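Local coordinates for protein pectate lyase (Paenibacillus sp. 0602, PDB 5GT5) that cleaves polygalacturonate and partly methylated pectins internally by beta-elimination, probably with calcium, as a polysaccharide lyase family 1 enzyme, at residues V229-E234 / A310-K315; N222-S227 / E234-I239; K31-A36 / A40-K45; G20-S25 / V49-I54. The protein carries 1 engineered substitution. All coordinates share one frame; numbering follows the deposited sequence.

Overall arrangement
From the N terminus, contact 4 opens first, at residues 20-25, and closes at 49-54. Contact 3 is nested inside that loop and joins strand 30-33 to helix 36-43. The two touch, with centres about 12 Å apart, because strands 30-33 and 51-54 are neighbours and Lys-32 of contact 3 forms a salt bridge with Glu-24 of contact 4. Contacts 1 and 2 come much later in the chain. Contact 2 closes a short loop between helices 219-225 and 233-241. Contact 1 crosses it and reaches on to helix 306-314; Tyr-223 and Arg-225 of contact 2 bond to Ala-311 and Leu-231 of contact 1. Contacts 1 and 4 lie on opposite sides of the chain's centre.

Contact 1: residues V229-E234 / A310-K315; sequences VGLSKE and AAIASK
Val-229 pushes both of its methyl groups against one turn of helix 306-314. CG1 rests on the side chain of Ile-312, with Val-229 CG1 3.8 Å from Ile-312 CG1. CG2 drops into the shallow notch between Ile-312 and the small methyl bump of Ala-311, and Val-229 CG2 lies 4.1 Å from Ala-311 CB. The fork is set by chi1 of -180°, which turns CG1 opposite the backbone N and leaves CG2 beside it. Val-229 and Ile-312 meet at about a right angle, and both valine methyls come up against the same side of Ile-312, at CG1, with Val-229 CG1 also near CD1. The end of Ile-312 reaches on to Leu-231, with Ile-312 CD1 4.2 Å from Leu-231 CD1. In the right-handed parallel beta-helix of family 1 pectate lyases, long excursions leave the coil; this contact probably lies in such a region, joining the loop before helix 233-241 to the end of helix 306-314. Leu-224 and Phe-319 also pack on Ile-312 and enclose it further. The segments share no hydrogen bond; polar ties lie at the margins. Ala-311 O accepts from Ser-314 OG at 2.9 Å, with the donor tilted 33° out of the carbonyl plane. The same oxygen takes a second bond from Tyr-223 OH. At the far end, Ser-232 is the N-cap of helix 233-241, its OG bonded to Asp-235 N.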
loop_
_atom_site.group_PDB
_atom_site.type_symbol
_atom_site.label_atom_id
_atom_site.label_comp_id
_atom_site.label_asym_id
_atom_site.label_seq_id
_atom_site.Cartn_x
_atom_site.Cartn_y
_atom_site.Cartn_z
ATOM N N VAL A 229 -23.273 -33.599 -33.868
ATOM C CA VAL A 229 -21.991 -32.924 -33.861
ATOM C C VAL A 229 -20.851 -33.831 -34.304
ATOM O O VAL A 229 -20.060 -33.437 -35.154
ATOM C CB VAL A 229 -21.683 -32.315 -32.466
ATOM C CG1 VAL A 229 -20.338 -31.592 -32.449
ATOM C CG2 VAL A 229 -22.787 -31.365 -32.062
ATOM N N GLY A 230 -20.735 -35.019 -33.720
ATOM C CA GLY A 230 -19.752 -35.988 -34.203
ATOM C C GLY A 230 -18.366 -35.887 -33.601
ATOM O O GLY A 230 -17.399 -36.383 -34.185
ATOM N N LEU A 231 -18.248 -35.235 -32.445
ATOM C CA LEU A 231 -16.950 -35.221 -31.765
ATOM C C LEU A 231 -16.674 -36.551 -31.109
ATOM O O LEU A 231 -17.552 -37.149 -30.492
ATOM C CB LEU A 231 -16.941 -34.144 -30.683
ATOM C CG LEU A 231 -16.823 -32.730 -31.259
ATOM C CD1 LEU A 231 -17.332 -31.691 -30.220
ATOM C CD2 LEU A 231 -15.392 -32.381 -31.691
ATOM N N SER A 232 -15.431 -36.998 -31.208
ATOM C CA SER A 232 -15.027 -38.200 -30.485
ATOM C C SER A 232 -14.685 -37.872 -29.021
ATOM O O SER A 232 -14.487 -36.720 -28.636
ATOM C CB SER A 232 -13.815 -38.831 -31.171
ATOM O OG SER A 232 -12.671 -38.010 -30.997
ATOM N N LYS A 233 -14.619 -38.889 -28.170
ATOM C CA LYS A 233 -14.142 -38.682 -26.804
ATOM C C LYS A 233 -12.755 -38.059 -26.796
ATOM O O LYS A 233 -12.498 -37.122 -26.042
ATOM C CB LYS A 233 -14.153 -40.028 -26.067
ATOM C CG LYS A 233 -13.490 -40.078 -24.725
ATOM C CD LYS A 233 -13.515 -41.519 -24.177
ATOM C CE LYS A 233 -12.794 -42.478 -25.127
ATOM N NZ LYS A 233 -13.281 -43.896 -25.027
ATOM N N GLU A 234 -11.878 -38.542 -27.662
ATOM C CA GLU A 234 -10.545 -38.006 -27.796
ATOM C C GLU A 234 -10.580 -36.538 -28.219
ATOM O O GLU A 234 -9.824 -35.738 -27.676
ATOM C CB GLU A 234 -9.733 -38.852 -28.781
ATOM C CG GLU A 234 -9.497 -40.292 -28.279
ATOM C CD GLU A 234 -10.671 -41.314 -28.538
ATOM O OE1 GLU A 234 -11.706 -41.003 -29.216
ATOM O OE2 GLU A 234 -10.521 -42.476 -28.061
ATOM N N ALA A 310 -21.256 -24.858 -35.996
ATOM C CA ALA A 310 -22.618 -24.370 -36.142
ATOM C C ALA A 310 -23.619 -25.247 -35.402
ATOM O O ALA A 310 -24.546 -24.741 -34.742
ATOM C CB ALA A 310 -22.988 -24.263 -37.631
ATOM N N ALA A 311 -23.403 -26.562 -35.444
ATOM C CA ALA A 311 -24.272 -27.471 -34.714
ATOM C C ALA A 311 -24.153 -27.290 -33.181
ATOM O O ALA A 311 -25.157 -27.341 -32.465
ATOM C CB ALA A 311 -23.993 -28.901 -35.117
ATOM N N ILE A 312 -22.940 -27.021 -32.689
ATOM C CA ILE A 312 -22.744 -26.780 -31.252
ATOM C C ILE A 312 -23.484 -25.512 -30.799
ATOM O O ILE A 312 -24.271 -25.547 -29.844
ATOM C CB ILE A 312 -21.246 -26.667 -30.960
ATOM C CG1 ILE A 312 -20.568 -28.028 -31.195
ATOM C CG2 ILE A 312 -20.987 -26.158 -29.537
ATOM C CD1 ILE A 312 -19.026 -27.962 -31.160
ATOM N N ALA A 313 -23.279 -24.437 -31.546
ATOM C CA ALA A 313 -23.875 -23.155 -31.198
ATOM C C ALA A 313 -25.385 -23.167 -31.386
ATOM O O ALA A 313 -26.110 -22.502 -30.651
ATOM C CB ALA A 313 -23.240 -22.047 -31.988
ATOM N N SER A 314 -25.879 -23.949 -32.333
ATOM C CA SER A 314 -27.326 -23.937 -32.611
ATOM C C SER A 314 -28.140 -24.456 -31.430
ATOM O O SER A 314 -29.334 -24.169 -31.284
ATOM C CB SER A 314 -27.638 -24.806 -33.827
ATOM O OG SER A 314 -27.598 -26.183 -33.475
ATOM N N LYS A 315 -27.511 -25.259 -30.583
ATOM C CA LYS A 315 -28.195 -25.768 -29.404
ATOM C C LYS A 315 -27.915 -24.938 -28.145
ATOM O O LYS A 315 -28.343 -25.292 -27.031
ATOM C CB LYS A 315 -27.850 -27.244 -29.163
ATOM C CG LYS A 315 -28.644 -28.184 -30.009
ATOM C CD LYS A 315 -30.119 -28.184 -29.650
ATOM C CE LYS A 315 -30.861 -29.233 -30.483
ATOM N NZ LYS A 315 -32.104 -29.675 -29.804
#

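Contact 2: residues N222-S227 / E234-I239; sequences NYLRSS and EDIIAI
Ile-236 reaches across to helix 219-225 with a single methyl. The apolar contacts all fall on that group: Ile-236 CD1 lies 3.8 Å from Leu-224 CB and 3.7 Å from Arg-225 CD. The methyl therefore sits against the root of the leucine and the middle of the arginine chain. The bend at chi2 (-78°) brings CD of Arg-225 against the methyl; the bend at chi3 (-71°) turns the guanidinium end onward. The two side chains meet at a slant. Ile-236 also packs on Ile-208 of helix 203-212.

No hydrogen bond crosses between the segments; the polar bonds lie around them. Arg-225 NE forms a salt bridge with Glu-212, and NH1 is bonded to Leu-231 O in the connecting loop, which would limit how the guanidinium can turn. Glu-234 stays apart, its OE1 6.6 Å from Arg-225 NH2. Where helix 219-225 ends, Tyr-223 O accepts twice from one residue, from Ser-226 N at 3.1 Å and from Ser-226 OG at 2.7 Å. Leu-224 and Leu-231 are joined by a backbone hydrogen bond. Two helices joined by a short loop pack here, probably in one of the excursions from the parallel beta-helix of this family.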
loop_
_atom_site.group_PDB
_atom_site.type_symbol
_atom_site.label_atom_id
_atom_site.label_comp_id
_atom_site.label_asym_id
_atom_site.label_seq_id
_atom_site.Cartn_x
_atom_site.Cartn_y
_atom_site.Cartn_z
ATOM N N ASN A 222 -23.231 -35.504 -24.083
ATOM C CA ASN A 222 -23.969 -36.435 -24.943
ATOM C C ASN A 222 -24.260 -35.830 -26.318
ATOM O O ASN A 222 -24.033 -36.454 -27.358
ATOM C CB ASN A 222 -25.255 -36.879 -24.231
ATOM C CG ASN A 222 -25.950 -38.038 -24.920
ATOM O OD1 ASN A 222 -25.326 -39.031 -25.298
ATOM N ND2 ASN A 222 -27.259 -37.905 -25.101
ATOM N N TYR A 223 -24.687 -34.575 -26.342
ATOM C CA TYR A 223 -24.944 -33.900 -27.598
ATOM C C TYR A 223 -23.678 -33.773 -28.455
ATOM O O TYR A 223 -23.699 -34.004 -29.660
ATOM C CB TYR A 223 -25.537 -32.526 -27.319
ATOM C CG TYR A 223 -25.867 -31.772 -28.564
ATOM C CD1 TYR A 223 -26.945 -32.139 -29.357
ATOM C CD2 TYR A 223 -25.078 -30.697 -28.983
ATOM C CE1 TYR A 223 -27.241 -31.433 -30.519
ATOM C CE2 TYR A 223 -25.365 -29.986 -30.149
ATOM C CZ TYR A 223 -26.424 -30.381 -30.921
ATOM O OH TYR A 223 -26.696 -29.675 -32.086
ATOM N N LEU A 224 -22.572 -33.375 -27.832
ATOM C CA LEU A 224 -21.314 -33.240 -28.555
ATOM C C LEU A 224 -20.859 -34.556 -29.187
ATOM O O LEU A 224 -20.292 -34.554 -30.285
ATOM C CB LEU A 224 -20.226 -32.709 -27.635
ATOM C CG LEU A 224 -20.476 -31.322 -27.052
ATOM C CD1 LEU A 224 -19.394 -31.052 -25.994
ATOM C CD2 LEU A 224 -20.459 -30.263 -28.182
ATOM N N ARG A 225 -21.065 -35.667 -28.477
ATOM C CA ARG A 225 -20.712 -37.005 -28.986
ATOM C C ARG A 225 -21.707 -37.550 -30.003
ATOM O O ARG A 225 -21.399 -38.495 -30.729
ATOM C CB ARG A 225 -20.641 -37.990 -27.816
ATOM C CG ARG A 225 -19.499 -37.728 -26.828
ATOM C CD ARG A 225 -18.141 -38.207 -27.343
ATOM N NE ARG A 225 -18.127 -39.688 -27.343
ATOM C CZ ARG A 225 -18.219 -40.430 -28.454
ATOM N NH1 ARG A 225 -18.253 -39.873 -29.668
ATOM N NH2 ARG A 225 -18.248 -41.759 -28.349
ATOM N N SER A 226 -22.901 -36.961 -30.031
ATOM C CA SER A 226 -23.991 -37.468 -30.865
ATOM C C SER A 226 -23.784 -37.148 -32.333
ATOM O O SER A 226 -22.901 -36.387 -32.724
ATOM C CB SER A 226 -25.329 -36.857 -30.430
ATOM O OG SER A 226 -25.505 -35.560 -30.991
ATOM N N SER A 227 -24.610 -37.773 -33.176
ATOM C CA SER A 227 -24.546 -37.526 -34.601
ATOM C C SER A 227 -24.902 -36.102 -35.011
ATOM O O SER A 227 -24.703 -35.740 -36.164
ATOM C CB SER A 227 -25.486 -38.506 -35.327
ATOM O OG SER A 227 -26.834 -38.258 -34.969
ATOM N N GLU A 234 -11.878 -38.542 -27.662
ATOM C CA GLU A 234 -10.545 -38.006 -27.796
ATOM C C GLU A 234 -10.580 -36.538 -28.219
ATOM O O GLU A 234 -9.824 -35.738 -27.676
ATOM C CB GLU A 234 -9.733 -38.852 -28.781
ATOM C CG GLU A 234 -9.497 -40.292 -28.279
ATOM C CD GLU A 234 -10.671 -41.314 -28.538
ATOM O OE1 GLU A 234 -11.706 -41.003 -29.216
ATOM O OE2 GLU A 234 -10.521 -42.476 -28.061
ATOM N N ASP A 235 -11.465 -36.180 -29.150
ATOM C CA ASP A 235 -11.616 -34.788 -29.572
ATOM C C ASP A 235 -11.985 -33.936 -28.390
ATOM O O ASP A 235 -11.437 -32.840 -28.209
ATOM C CB ASP A 235 -12.734 -34.647 -30.603
ATOM C CG ASP A 235 -12.366 -35.161 -31.982
ATOM O OD1 ASP A 235 -11.174 -35.273 -32.353
ATOM O OD2 ASP A 235 -13.336 -35.442 -32.722
ATOM N N ILE A 236 -12.938 -34.409 -27.592
ATOM C CA ILE A 236 -13.406 -33.601 -26.452
ATOM C C ILE A 236 -12.318 -33.449 -25.386
ATOM O O ILE A 236 -12.130 -32.365 -24.841
ATOM C CB ILE A 236 -14.742 -34.126 -25.916
ATOM C CG1 ILE A 236 -15.819 -34.014 -27.026
ATOM C CG2 ILE A 236 -15.152 -33.445 -24.587
ATOM C CD1 ILE A 236 -17.115 -34.711 -26.640
ATOM N N ILE A 237 -11.549 -34.496 -25.136
ATOM C CA ILE A 237 -10.420 -34.352 -24.231
ATOM C C ILE A 237 -9.413 -33.317 -24.773
ATOM O O ILE A 237 -8.944 -32.447 -24.019
ATOM C CB ILE A 237 -9.751 -35.718 -24.052
ATOM C CG1 ILE A 237 -10.643 -36.612 -23.194
ATOM C CG2 ILE A 237 -8.360 -35.587 -23.444
ATOM C CD1 ILE A 237 -10.238 -38.083 -23.293
ATOM N N ALA A 238 -9.100 -33.362 -26.062
ATOM C CA ALA A 238 -8.130 -32.415 -26.623
ATOM C C ALA A 238 -8.620 -30.973 -26.564
ATOM O O ALA A 238 -7.848 -30.068 -26.233
ATOM C CB ALA A 238 -7.809 -32.787 -28.088
ATOM N N ILE A 239 -9.898 -30.761 -26.888
ATOM C CA ILE A 239 -10.457 -29.410 -26.907
ATOM C C ILE A 239 -10.598 -28.870 -25.465
ATOM O O ILE A 239 -10.412 -27.673 -25.198
ATOM C CB ILE A 239 -11.798 -29.363 -27.693
ATOM C CG1 ILE A 239 -11.551 -29.708 -29.177
ATOM C CG2 ILE A 239 -12.509 -28.019 -27.478
ATOM C CD1 ILE A 239 -12.757 -30.275 -29.877
#

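Contact 3: residues K31-A36 / A40-K45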
loop_
_atom_site.group_PDB
_atom_site.type_symbol
_atom_site.label_atom_id
_atom_site.label_comp_id
_atom_site.label_asym_id
_atom_site.label_seq_id
_atom_site.Cartn_x
_atom_site.Cartn_y
_atom_site.Cartn_z
ATOM N N LYS A 31 5.202 -21.333 10.806
ATOM C CA LYS A 31 4.414 -22.542 10.958
ATOM C C LYS A 31 4.670 -23.531 9.843
ATOM O O LYS A 31 4.492 -23.203 8.661
ATOM C CB LYS A 31 2.918 -22.238 11.021
ATOM C CG LYS A 31 2.508 -21.299 12.141
ATOM C CD LYS A 31 2.863 -21.859 13.522
ATOM C CE LYS A 31 2.280 -20.945 14.571
ATOM N NZ LYS A 31 2.677 -21.442 15.927
ATOM N N LYS A 32 5.067 -24.741 10.207
ATOM C CA LYS A 32 5.232 -25.840 9.265
ATOM C C LYS A 32 3.921 -26.570 9.155
ATOM O O LYS A 32 3.341 -27.028 10.142
ATOM C CB LYS A 32 6.358 -26.773 9.745
ATOM C CG LYS A 32 7.733 -26.115 9.611
ATOM C CD LYS A 32 8.872 -27.032 10.033
ATOM C CE LYS A 32 10.185 -26.320 9.895
ATOM N NZ LYS A 32 11.314 -27.239 10.287
ATOM N N VAL A 33 3.432 -26.655 7.928
ATOM C CA VAL A 33 2.095 -27.168 7.682
ATOM C C VAL A 33 2.151 -28.529 6.989
ATOM O O VAL A 33 2.669 -28.658 5.858
ATOM C CB VAL A 33 1.300 -26.134 6.844
ATOM C CG1 VAL A 33 0.058 -26.756 6.234
ATOM C CG2 VAL A 33 0.944 -24.917 7.709
ATOM N N TYR A 34 1.604 -29.542 7.667
ATOM C CA TYR A 34 1.631 -30.912 7.152
ATOM C C TYR A 34 0.273 -31.387 6.708
ATOM O O TYR A 34 0.165 -32.376 5.979
ATOM C CB TYR A 34 2.162 -31.865 8.228
ATOM C CG TYR A 34 3.557 -31.528 8.694
ATOM C CD1 TYR A 34 3.780 -30.649 9.766
ATOM C CD2 TYR A 34 4.665 -32.092 8.077
ATOM C CE1 TYR A 34 5.088 -30.339 10.189
ATOM C CE2 TYR A 34 5.953 -31.772 8.483
ATOM C CZ TYR A 34 6.157 -30.905 9.535
ATOM O OH TYR A 34 7.435 -30.600 9.943
ATOM N N ASN A 35 -0.771 -30.690 7.138
ATOM C CA ASN A 35 -2.133 -31.097 6.860
ATOM C C ASN A 35 -3.056 -29.900 6.922
ATOM O O ASN A 35 -2.602 -28.784 7.211
ATOM C CB ASN A 35 -2.548 -32.214 7.829
ATOM C CG ASN A 35 -2.503 -31.778 9.270
ATOM O OD1 ASN A 35 -3.041 -30.741 9.639
ATOM N ND2 ASN A 35 -1.858 -32.592 10.110
ATOM N N ALA A 36 -4.329 -30.121 6.624
ATOM C CA ALA A 36 -5.297 -29.031 6.528
ATOM C C ALA A 36 -5.517 -28.329 7.863
ATOM O O ALA A 36 -5.741 -27.120 7.903
ATOM C CB ALA A 36 -6.618 -29.533 5.990
ATOM N N ALA A 40 -5.245 -24.398 8.604
ATOM C CA ALA A 40 -6.341 -23.651 9.174
ATOM C C ALA A 40 -5.910 -22.857 10.399
ATOM O O ALA A 40 -6.306 -21.696 10.581
ATOM C CB ALA A 40 -7.475 -24.554 9.512
ATOM N N LEU A 41 -5.083 -23.470 11.238
ATOM C CA LEU A 41 -4.599 -22.756 12.409
ATOM C C LEU A 41 -3.657 -21.624 12.037
ATOM O O LEU A 41 -3.754 -20.534 12.611
ATOM C CB LEU A 41 -3.904 -23.720 13.362
ATOM C CG LEU A 41 -4.838 -24.710 14.058
ATOM C CD1 LEU A 41 -4.023 -25.745 14.869
ATOM C CD2 LEU A 41 -5.826 -23.980 14.954
ATOM N N ALA A 42 -2.778 -21.850 11.059
ATOM C CA ALA A 42 -1.792 -20.858 10.650
ATOM C C ALA A 42 -2.423 -19.638 9.978
ATOM O O ALA A 42 -1.967 -18.511 10.204
ATOM C CB ALA A 42 -0.799 -21.488 9.715
ATOM N N LEU A 43 -3.456 -19.870 9.154
ATOM C CA LEU A 43 -4.044 -18.809 8.332
ATOM C C LEU A 43 -5.316 -18.205 8.919
ATOM O O LEU A 43 -5.977 -17.396 8.272
ATOM C CB LEU A 43 -4.272 -19.291 6.894
ATOM C CG LEU A 43 -2.985 -19.546 6.128
ATOM C CD1 LEU A 43 -3.395 -20.031 4.724
ATOM C CD2 LEU A 43 -2.065 -18.302 6.046
ATOM N N LYS A 44 -5.654 -18.579 10.149
ATOM C CA LYS A 44 -6.801 -17.981 10.865
ATOM C C LYS A 44 -6.573 -16.485 11.008
ATOM O O LYS A 44 -5.449 -16.064 11.304
ATOM C CB LYS A 44 -6.963 -18.615 12.257
ATOM C CG LYS A 44 -8.259 -18.211 12.962
ATOM C CD LYS A 44 -8.405 -18.974 14.284
ATOM C CE LYS A 44 -9.682 -18.574 15.014
ATOM N NZ LYS A 44 -10.882 -18.965 14.265
ATOM N N LYS A 45 -7.611 -15.694 10.760
ATOM C CA LYS A 45 -7.487 -14.236 10.890
ATOM C C LYS A 45 -6.883 -13.870 12.246
ATOM O O LYS A 45 -7.250 -14.425 13.290
ATOM C CB LYS A 45 -8.865 -13.579 10.704
ATOM C CG LYS A 45 -8.856 -12.065 10.760
ATOM C CD LYS A 45 -10.287 -11.547 10.547
ATOM C CE LYS A 45 -10.369 -10.040 10.799
ATOM N NZ LYS A 45 -11.787 -9.557 10.805
#
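Ala-42 presents its methyl to strand 30-33, where it meets Lys-31 and Val-33, residues two apart on the strand. On the strand, Ala-42 CB lies 4.0 Å from Lys-31 CB and 4.1 Å from Lys-31 CG. Val-33 CG2 approaches Ala-42 CB at 4.3 Å. A short methyl lets the helix lie close to the strand, and the CA atoms of Lys-31 and Ala-42 are 6.4 Å apart. At the other end, the two segments are joined inside the helix itself. Ala-40 N donates to Ala-36 O at 2.9 Å, nearly straight at 161°, the ordinary first-turn bond. Asn-35 is the N-cap here, with OD1 bonded to Asp-38 N. The buried methyls of Ala-36 and Ala-40 both pack on Phe-74.

The looser side begins beyond Lys-31 CG. Only the first part of the lysine chain touches the helix. A bend at chi2 (-60°) then carries it away, and the amine is bonded to Thr-27 O. Leu-41 is on the exposed side of the helix, while Lys-44 and Lys-45 continue out into solvent.

Strand 30-33 runs parallel to strand 51-54, and Ala-42 and Val-33 both also pack on Val-52 of that strand. Helix 36-43 thus covers both strands, consistent with the N-terminal helix that caps the parallel beta-helix in this family.

Contact 4: residues G20-S25 / V49-I54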
loop_
_atom_site.group_PDB
_atom_site.type_symbol
_atom_site.label_atom_id
_atom_site.label_comp_id
_atom_site.label_asym_id
_atom_site.label_seq_id
_atom_site.Cartn_x
_atom_site.Cartn_y
_atom_site.Cartn_z
ATOM N N GLY A 20 8.999 -11.561 5.974
ATOM C CA GLY A 20 10.381 -11.247 6.284
ATOM C C GLY A 20 11.255 -12.466 6.358
ATOM O O GLY A 20 10.892 -13.595 5.964
ATOM N N VAL A 21 12.454 -12.239 6.865
ATOM C CA VAL A 21 13.383 -13.320 7.111
ATOM C C VAL A 21 13.167 -13.773 8.546
ATOM O O VAL A 21 13.424 -13.031 9.510
ATOM C CB VAL A 21 14.825 -12.838 6.920
ATOM C CG1 VAL A 21 15.809 -13.762 7.642
ATOM C CG2 VAL A 21 15.128 -12.735 5.437
ATOM N N ILE A 22 12.626 -14.977 8.679
ATOM C CA ILE A 22 12.261 -15.551 9.972
ATOM C C ILE A 22 12.892 -16.933 9.987
ATOM O O ILE A 22 12.814 -17.656 8.992
ATOM C CB ILE A 22 10.719 -15.721 10.104
ATOM C CG1 ILE A 22 10.012 -14.366 10.064
ATOM C CG2 ILE A 22 10.325 -16.477 11.390
ATOM C CD1 ILE A 22 10.471 -13.404 11.147
ATOM N N SER A 23 13.509 -17.304 11.108
ATOM C CA SER A 23 14.070 -18.647 11.240
ATOM C C SER A 23 12.982 -19.692 11.419
ATOM O O SER A 23 11.966 -19.447 12.066
ATOM C CB SER A 23 15.026 -18.702 12.431
ATOM O OG SER A 23 15.382 -20.046 12.712
ATOM N N GLU A 24 13.208 -20.869 10.846
ATOM C CA GLU A 24 12.259 -21.967 10.989
ATOM C C GLU A 24 12.125 -22.420 12.440
ATOM O O GLU A 24 11.175 -23.121 12.775
ATOM C CB GLU A 24 12.640 -23.149 10.083
ATOM C CG GLU A 24 13.982 -23.833 10.422
ATOM C CD GLU A 24 14.264 -24.998 9.471
ATOM O OE1 GLU A 24 13.302 -25.718 9.150
ATOM O OE2 GLU A 24 15.423 -25.195 9.031
ATOM N N SER A 25 13.050 -21.987 13.298
ATOM C CA SER A 25 13.007 -22.295 14.730
ATOM C C SER A 25 12.140 -21.306 15.520
ATOM O O SER A 25 11.894 -21.493 16.714
ATOM C CB SER A 25 14.427 -22.356 15.323
ATOM O OG SER A 25 15.019 -21.070 15.397
ATOM N N VAL A 49 0.797 -15.085 12.260
ATOM C CA VAL A 49 1.825 -15.908 11.634
ATOM C C VAL A 49 2.448 -15.147 10.482
ATOM O O VAL A 49 1.727 -14.477 9.728
ATOM C CB VAL A 49 1.218 -17.239 11.176
ATOM C CG1 VAL A 49 2.155 -18.007 10.254
ATOM C CG2 VAL A 49 0.874 -18.073 12.380
ATOM N N LYS A 50 3.774 -15.207 10.366
ATOM C CA LYS A 50 4.541 -14.506 9.344
ATOM C C LYS A 50 4.970 -15.391 8.191
ATOM O O LYS A 50 4.967 -14.916 7.048
ATOM C CB LYS A 50 5.783 -13.880 9.991
ATOM C CG LYS A 50 5.466 -12.806 11.027
ATOM C CD LYS A 50 5.083 -11.545 10.239
ATOM C CE LYS A 50 4.140 -10.624 10.932
ATOM N NZ LYS A 50 3.855 -9.490 9.966
ATOM N N VAL A 51 5.355 -16.639 8.464
ATOM C CA VAL A 51 5.777 -17.569 7.419
ATOM C C VAL A 51 5.026 -18.856 7.599
ATOM O O VAL A 51 4.982 -19.411 8.712
ATOM C CB VAL A 51 7.291 -17.828 7.457
ATOM C CG1 VAL A 51 7.677 -18.909 6.457
ATOM C CG2 VAL A 51 8.078 -16.534 7.219
ATOM N N VAL A 52 4.433 -19.330 6.505
ATOM C CA VAL A 52 3.822 -20.647 6.428
ATOM C C VAL A 52 4.644 -21.502 5.448
ATOM O O VAL A 52 4.721 -21.167 4.244
ATOM C CB VAL A 52 2.340 -20.558 5.964
ATOM C CG1 VAL A 52 1.782 -21.978 5.764
ATOM C CG2 VAL A 52 1.497 -19.763 6.983
ATOM N N GLU A 53 5.297 -22.569 5.948
ATOM C CA GLU A 53 5.994 -23.520 5.099
ATOM C C GLU A 53 5.114 -24.742 4.907
ATOM O O GLU A 53 4.869 -25.503 5.845
ATOM C CB GLU A 53 7.348 -23.944 5.668
ATOM C CG GLU A 53 8.117 -24.801 4.624
ATOM C CD GLU A 53 9.439 -25.333 5.104
ATOM O OE1 GLU A 53 9.937 -24.898 6.156
ATOM O OE2 GLU A 53 9.990 -26.198 4.393
ATOM N N ILE A 54 4.623 -24.917 3.684
ATOM C CA ILE A 54 3.872 -26.108 3.302
ATOM C C ILE A 54 4.894 -27.236 3.121
ATOM O O ILE A 54 5.848 -27.088 2.369
ATOM C CB ILE A 54 3.146 -25.861 1.966
ATOM C CG1 ILE A 54 2.290 -24.593 2.066
ATOM C CG2 ILE A 54 2.336 -27.089 1.515
ATOM C CD1 ILE A 54 1.216 -24.706 3.086
#
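Ile-22 lies over Val-51 on strand 51-54, near the N-terminal end of the right-handed parallel beta-helix typical of family 1 pectate lyases. Here an irregular N-terminal stretch covers one face of the strand, while Val-52 points to helix 36-43 on the other.

The apolar contact is made by a few atoms. Val-51 CG2 is 4.0 Å from Ile-22 CB and 4.1 Å from Ile-22 CG1. Chi1 of 174° leaves CG2 as the valine branch that faces the isoleucine. The two side chains run past each other in opposite directions. Ile-22 CG1 also reaches Lys-50, 4.3 Å from its CB. Beyond that point the lysine chain leads away, and its amine is bonded to Asn-100 O and Gly-101 O. Gly-20 adds its carbonyl oxygen, 4.3 Å from Val-51 CG2. Phe-105 and Leu-442 also pack on Val-51.

The charged contact is indirect. Glu-24 OE1 and Glu-53 OE1 stand 4.6 Å apart, with Lys-438 NZ forming a salt bridge to each. Lys-438 is shared and Lys-32 also bridges Glu-24; together they would be expected to offset the two charges. Glu-53 OE1 is also bonded to Tyr-30 OH, so the lysine and the tyrosine both hold it.

One hydroxyl pair stays within the loop: Ser-23 OG and Ser-25 OG are hydrogen-bonded at 2.9 Å.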